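Local coordinates for protein beta-galactosidase (Streptococcus pneumoniae, PDB 4CUA) that hydrolyses terminal beta-galactosides as a multimodular enzyme, of which this fragment is a calcium-containing module that probably binds carbohydrate, at residues Ile8-Ala20 with Asp29-Tyr41. Numbering follows the deposited sequence.
With CA (calcium ion), chain C; EDO (1,2-ethanediol), chain G; EDO (1,2-ethanediol), chain F; EDO (1,2-ethanediol), chain D.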
loop_
_atom_site.group_PDB
_atom_site.type_symbol
_atom_site.label_atom_id
_atom_site.label_comp_id
_atom_site.label_asym_id
_atom_site.label_seq_id
_atom_site.Cartn_x
_atom_site.Cartn_y
_atom_site.Cartn_z
ATOM N N ILE A 8 -6.334 11.354 0.467
ATOM C CA ILE A 8 -7.367 10.412 0.200
ATOM C C ILE A 8 -6.971 8.969 0.568
ATOM O O ILE A 8 -7.721 8.062 0.315
ATOM C CB ILE A 8 -7.792 10.489 -1.283
ATOM C CG1 ILE A 8 -6.615 10.319 -2.198
ATOM C CG2 ILE A 8 -8.517 11.837 -1.545
ATOM C CD1 ILE A 8 -6.949 10.157 -3.707
ATOM N N SER A 9 -5.873 8.800 1.312
ATOM C CA SER A 9 -5.543 7.495 1.861
ATOM C C SER A 9 -5.691 7.360 3.354
ATOM O O SER A 9 -5.924 6.259 3.841
ATOM C CB SER A 9 -4.103 7.167 1.514
ATOM O OG SER A 9 -3.170 8.114 1.912
ATOM N N ASP A 10 -5.581 8.465 4.107
ATOM C CA ASP A 10 -5.715 8.338 5.533
ATOM C C ASP A 10 -6.977 7.732 6.026
ATOM O O ASP A 10 -8.083 8.056 5.519
ATOM C CB ASP A 10 -5.636 9.680 6.278
ATOM C CG ASP A 10 -4.297 10.356 6.229
ATOM O OD1 ASP A 10 -3.232 9.790 5.915
ATOM O OD2 ASP A 10 -4.250 11.603 6.524
ATOM N N GLN A 11 -6.912 6.943 7.065
ATOM C CA GLN A 11 -8.086 6.477 7.763
ATOM C C GLN A 11 -8.854 7.644 8.358
ATOM O O GLN A 11 -8.274 8.634 8.767
ATOM C CB GLN A 11 -7.765 5.603 8.978
ATOM C CG GLN A 11 -7.193 4.269 8.671
ATOM C CD GLN A 11 -6.697 3.611 9.953
ATOM O OE1 GLN A 11 -7.354 3.661 10.986
ATOM N NE2 GLN A 11 -5.579 2.865 9.873
ATOM N N TRP A 12 -10.169 7.451 8.416
ATOM C CA TRP A 12 -11.043 8.334 9.181
ATOM C C TRP A 12 -11.751 7.519 10.232
ATOM O O TRP A 12 -12.273 6.432 9.990
ATOM C CB TRP A 12 -12.056 9.030 8.262
ATOM C CG TRP A 12 -11.463 10.112 7.555
ATOM C CD1 TRP A 12 -10.723 10.063 6.412
ATOM C CD2 TRP A 12 -11.375 11.460 7.999
ATOM N NE1 TRP A 12 -10.272 11.267 6.094
ATOM C CE2 TRP A 12 -10.620 12.157 7.071
ATOM C CE3 TRP A 12 -11.888 12.137 9.119
ATOM C CZ2 TRP A 12 -10.338 13.507 7.192
ATOM C CZ3 TRP A 12 -11.609 13.470 9.243
ATOM C CH2 TRP A 12 -10.832 14.134 8.329
ATOM N N THR A 13 -11.796 8.079 11.428
ATOM C CA THR A 13 -12.375 7.401 12.552
ATOM C C THR A 13 -13.838 7.191 12.276
ATOM O O THR A 13 -14.519 8.141 11.872
ATOM C CB THR A 13 -12.208 8.245 13.839
ATOM O OG1 THR A 13 -10.815 8.482 14.094
ATOM C CG2 THR A 13 -12.813 7.526 15.002
ATOM N N GLY A 14 -14.277 5.963 12.487
ATOM C CA GLY A 14 -15.665 5.583 12.300
ATOM C C GLY A 14 -16.028 5.318 10.856
ATOM O O GLY A 14 -17.182 5.062 10.532
ATOM N N SER A 15 -15.028 5.336 9.990
ATOM C CA SER A 15 -15.258 5.063 8.573
ATOM C C SER A 15 -14.492 3.826 8.147
ATOM O O SER A 15 -13.332 3.691 8.415
ATOM C CB SER A 15 -14.799 6.226 7.715
ATOM O OG SER A 15 -15.085 5.983 6.344
ATOM N N GLU A 16 -15.168 2.964 7.426
ATOM C CA GLU A 16 -14.594 1.759 6.941
ATOM C C GLU A 16 -13.519 2.051 5.853
ATOM O O GLU A 16 -12.525 1.356 5.728
ATOM C CB GLU A 16 -15.718 0.928 6.328
ATOM C CG GLU A 16 -15.255 -0.399 5.781
ATOM C CD GLU A 16 -16.354 -1.185 5.075
ATOM O OE1 GLU A 16 -17.256 -0.565 4.450
ATOM O OE2 GLU A 16 -16.308 -2.436 5.152
ATOM N N LEU A 17 -13.744 3.107 5.099
ATOM C CA LEU A 17 -12.935 3.494 3.961
ATOM C C LEU A 17 -12.492 4.922 4.100
ATOM O O LEU A 17 -13.278 5.779 4.649
ATOM C CB LEU A 17 -13.769 3.323 2.667
ATOM C CG LEU A 17 -14.283 1.934 2.378
ATOM C CD1 LEU A 17 -15.429 1.928 1.371
ATOM C CD2 LEU A 17 -13.161 1.038 1.920
ATOM N N PRO A 18 -11.325 5.269 3.647
ATOM C CA PRO A 18 -10.380 4.424 2.892
ATOM C C PRO A 18 -9.772 3.373 3.801
ATOM O O PRO A 18 -9.657 3.537 5.023
ATOM C CB PRO A 18 -9.322 5.367 2.394
ATOM C CG PRO A 18 -9.623 6.711 2.955
ATOM C CD PRO A 18 -10.928 6.681 3.620
ATOM N N LEU A 19 -9.441 2.242 3.181
ATOM C CA LEU A 19 -8.936 1.064 3.890
ATOM C C LEU A 19 -7.664 0.644 3.210
ATOM O O LEU A 19 -7.619 0.490 1.992
ATOM C CB LEU A 19 -9.931 -0.099 3.732
ATOM C CG LEU A 19 -9.604 -1.500 4.212
ATOM C CD1 LEU A 19 -9.511 -1.498 5.731
ATOM C CD2 LEU A 19 -10.760 -2.413 3.804
ATOM N N ALA A 20 -6.613 0.469 3.998
ATOM C CA ALA A 20 -5.383 -0.174 3.523
ATOM C C ALA A 20 -5.579 -1.669 3.479
ATOM O O ALA A 20 -6.271 -2.292 4.313
ATOM C CB ALA A 20 -4.224 0.165 4.460
ATOM N N ASP A 29 2.293 -6.627 12.507
ATOM C CA ASP A 29 2.513 -5.439 11.680
ATOM C C ASP A 29 1.372 -5.306 10.667
ATOM O O ASP A 29 1.600 -5.373 9.450
ATOM C CB ASP A 29 3.824 -5.532 10.919
ATOM C CG ASP A 29 5.044 -5.515 11.792
ATOM O OD1 ASP A 29 5.115 -4.733 12.758
ATOM O OD2 ASP A 29 6.028 -6.231 11.409
ATOM N N PRO A 30 0.148 -5.128 11.161
ATOM C CA PRO A 30 -1.004 -5.128 10.237
ATOM C C PRO A 30 -0.933 -3.966 9.269
ATOM O O PRO A 30 -0.368 -2.908 9.587
ATOM C CB PRO A 30 -2.189 -4.960 11.151
ATOM C CG PRO A 30 -1.616 -4.320 12.377
ATOM C CD PRO A 30 -0.267 -4.936 12.537
ATOM N N VAL A 31 -1.516 -4.110 8.093
ATOM C CA VAL A 31 -1.447 -3.086 7.053
ATOM C C VAL A 31 -2.198 -1.831 7.409
ATOM O O VAL A 31 -1.923 -0.807 6.843
ATOM C CB VAL A 31 -1.902 -3.687 5.687
ATOM C CG1 VAL A 31 -3.397 -3.838 5.641
ATOM C CG2 VAL A 31 -1.361 -2.831 4.525
ATOM N N SER A 32 -3.136 -1.909 8.321
ATOM C CA SER A 32 -3.823 -0.705 8.841
ATOM C C SER A 32 -2.816 0.296 9.393
ATOM O O SER A 32 -3.059 1.504 9.428
ATOM C CB SER A 32 -4.840 -1.112 9.931
ATOM O OG SER A 32 -4.221 -1.890 10.933
ATOM N N ASN A 33 -1.616 -0.153 9.780
ATOM C CA ASN A 33 -0.553 0.776 10.130
ATOM C C ASN A 33 -0.103 1.717 9.089
ATOM O O ASN A 33 0.575 2.677 9.392
ATOM C CB ASN A 33 0.664 0.026 10.640
ATOM C CG ASN A 33 0.446 -0.601 12.022
ATOM O OD1 ASN A 33 -0.402 -0.153 12.812
ATOM N ND2 ASN A 33 1.263 -1.565 12.345
ATOM N N VAL A 34 -0.389 1.460 7.804
ATOM C CA VAL A 34 0.175 2.314 6.775
ATOM C C VAL A 34 -0.653 3.592 6.465
ATOM O O VAL A 34 -0.219 4.397 5.667
ATOM C CB VAL A 34 0.518 1.621 5.450
ATOM C CG1 VAL A 34 1.348 0.350 5.694
ATOM C CG2 VAL A 34 -0.741 1.300 4.606
ATOM N N ASN A 35 -1.856 3.680 7.038
ATOM C CA ASN A 35 -2.647 4.890 6.777
ATOM C C ASN A 35 -3.267 5.364 8.044
ATOM O O ASN A 35 -4.393 5.955 8.046
ATOM C CB ASN A 35 -3.712 4.654 5.689
ATOM C CG ASN A 35 -4.786 3.699 6.094
ATOM O OD1 ASN A 35 -4.648 2.858 6.951
ATOM N ND2 ASN A 35 -5.945 3.817 5.364
ATOM N N ASP A 36 -2.509 5.242 9.155
ATOM C CA ASP A 36 -2.979 5.616 10.490
ATOM C C ASP A 36 -2.483 7.010 10.940
ATOM O O ASP A 36 -2.769 7.415 12.097
ATOM C CB ASP A 36 -2.663 4.571 11.517
ATOM C CG ASP A 36 -1.196 4.376 11.754
ATOM O OD1 ASP A 36 -0.377 5.020 11.130
ATOM O OD2 ASP A 36 -0.900 3.491 12.567
ATOM N N LYS A 37 -1.778 7.698 10.071
ATOM C CA LYS A 37 -1.232 9.052 10.287
ATOM C C LYS A 37 -0.107 9.042 11.280
ATOM O O LYS A 37 0.359 10.120 11.677
ATOM C CB LYS A 37 -2.334 10.081 10.680
ATOM C CG LYS A 37 -3.342 10.284 9.513
ATOM C CD LYS A 37 -4.602 10.918 10.028
ATOM C CE LYS A 37 -5.510 9.846 10.654
ATOM N NZ LYS A 37 -6.814 10.301 11.191
ATOM N N LEU A 38 0.400 7.880 11.680
ATOM C CA LEU A 38 1.595 7.791 12.536
ATOM C C LEU A 38 2.739 7.393 11.624
ATOM O O LEU A 38 2.591 6.510 10.787
ATOM C CB LEU A 38 1.423 6.754 13.631
ATOM C CG LEU A 38 0.323 7.033 14.629
ATOM C CD1 LEU A 38 0.214 5.895 15.625
ATOM C CD2 LEU A 38 0.534 8.388 15.314
ATOM N N ILE A 39 3.854 8.059 11.732
ATOM C CA ILE A 39 5.013 7.807 10.917
ATOM C C ILE A 39 6.143 7.556 11.866
ATOM O O ILE A 39 6.518 8.431 12.680
ATOM C CB ILE A 39 5.355 8.968 9.984
ATOM C CG1 ILE A 39 4.136 9.242 9.053
ATOM C CG2 ILE A 39 6.637 8.683 9.214
ATOM C CD1 ILE A 39 4.420 10.252 7.994
ATOM N N SER A 40 6.729 6.359 11.809
ATOM C CA SER A 40 7.849 6.013 12.686
ATOM C C SER A 40 8.861 5.168 11.937
ATOM O O SER A 40 8.539 4.146 11.340
ATOM C CB SER A 40 7.395 5.227 13.892
ATOM O OG SER A 40 8.587 4.879 14.631
ATOM N N TYR A 41 10.111 5.569 12.007
ATOM C CA TYR A 41 11.200 4.820 11.391
ATOM C C TYR A 41 12.032 3.983 12.374
ATOM O O TYR A 41 13.087 3.486 12.034
ATOM C CB TYR A 41 12.088 5.777 10.595
ATOM C CG TYR A 41 11.312 6.367 9.446
ATOM C CD1 TYR A 41 11.114 5.690 8.261
ATOM C CD2 TYR A 41 10.785 7.642 9.549
ATOM C CE1 TYR A 41 10.380 6.293 7.231
ATOM C CE2 TYR A 41 10.082 8.221 8.548
ATOM C CZ TYR A 41 9.921 7.559 7.369
ATOM O OH TYR A 41 9.197 8.100 6.325
HETATM CA CA CA C . 1.686 4.551 10.027
HETATM C C1 EDO G . -10.269 1.830 8.223
HETATM O O1 EDO G . -11.356 0.949 8.451
HETATM C C2 EDO G . -9.325 1.532 9.369
HETATM O O2 EDO G . -8.378 0.501 8.932
HETATM C C1 EDO F . 2.671 -2.250 15.553
HETATM O O1 EDO F . 1.646 -2.952 14.893
HETATM C C2 EDO F . 4.024 -2.651 14.992
HETATM O O2 EDO F . 4.196 -2.170 13.631
HETATM C C1 EDO D . 10.666 -5.939 11.637
HETATM O O1 EDO D . 11.243 -5.436 12.831
HETATM C C2 EDO D . 9.285 -6.523 11.841
HETATM O O2 EDO D . 8.395 -5.432 12.250
HETATM O O HOH W 1 -8.022 11.387 9.002
HETATM O O HOH W 2 -6.723 1.024 6.867
#
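Asn35 reaches in among Ser9, Gln11 and Ala20 and is gripped there from several directions. Its CG stands between the backbone N and the carbonyl carbon (chi1 67°), which aims the amide at the other segment: ND2 gives a hydrogen bond to Ser9 O at 2.9 Å, close to the plane of the amide. OD1 accepts from Gln11 NE2 at 3.1 Å; that donor lies above the plane of the Asn35 side-chain carbonyl rather than on a lone pair, and the two side chains cross at about a right angle, their amide planes 59° apart. A water donates to the same OD1 and accepts from Ala20 N, so OD1 has two donors. Gln11 N donates to Asn35 O at 2.9 Å. The amide is sandwiched between Gln11 CG and Ala20 CB, which also packs against Val34 CG2 at 3.7 Å and, less closely, Val31 CG2.

The outer side is looser. Lys37 CG sits over the face of the Asp10 carboxylate, 3.4 Å from Asp10 OD2, while its bent chain carries NZ past that group to Gln11 O, a weak bond of 3.3 Å; a water, lying over one face of the Trp12 ring, also bridges the pair.

Just past Asn35, Asp36 turns away to bind calcium through OD1, alongside the carbonyls of Asn33 and Leu38; Asn47, Thr174 and Glu175 complete the site. The contact thus joins the lead-in of strand 19-22 to the calcium-binding loop of a galactose-binding-like beta-sandwich, where Val31 and Val34 rest on Val61 of strand 58-67 and Trp49 of strand 49-50, and Val34 also meets Ile173 of strand 172-177.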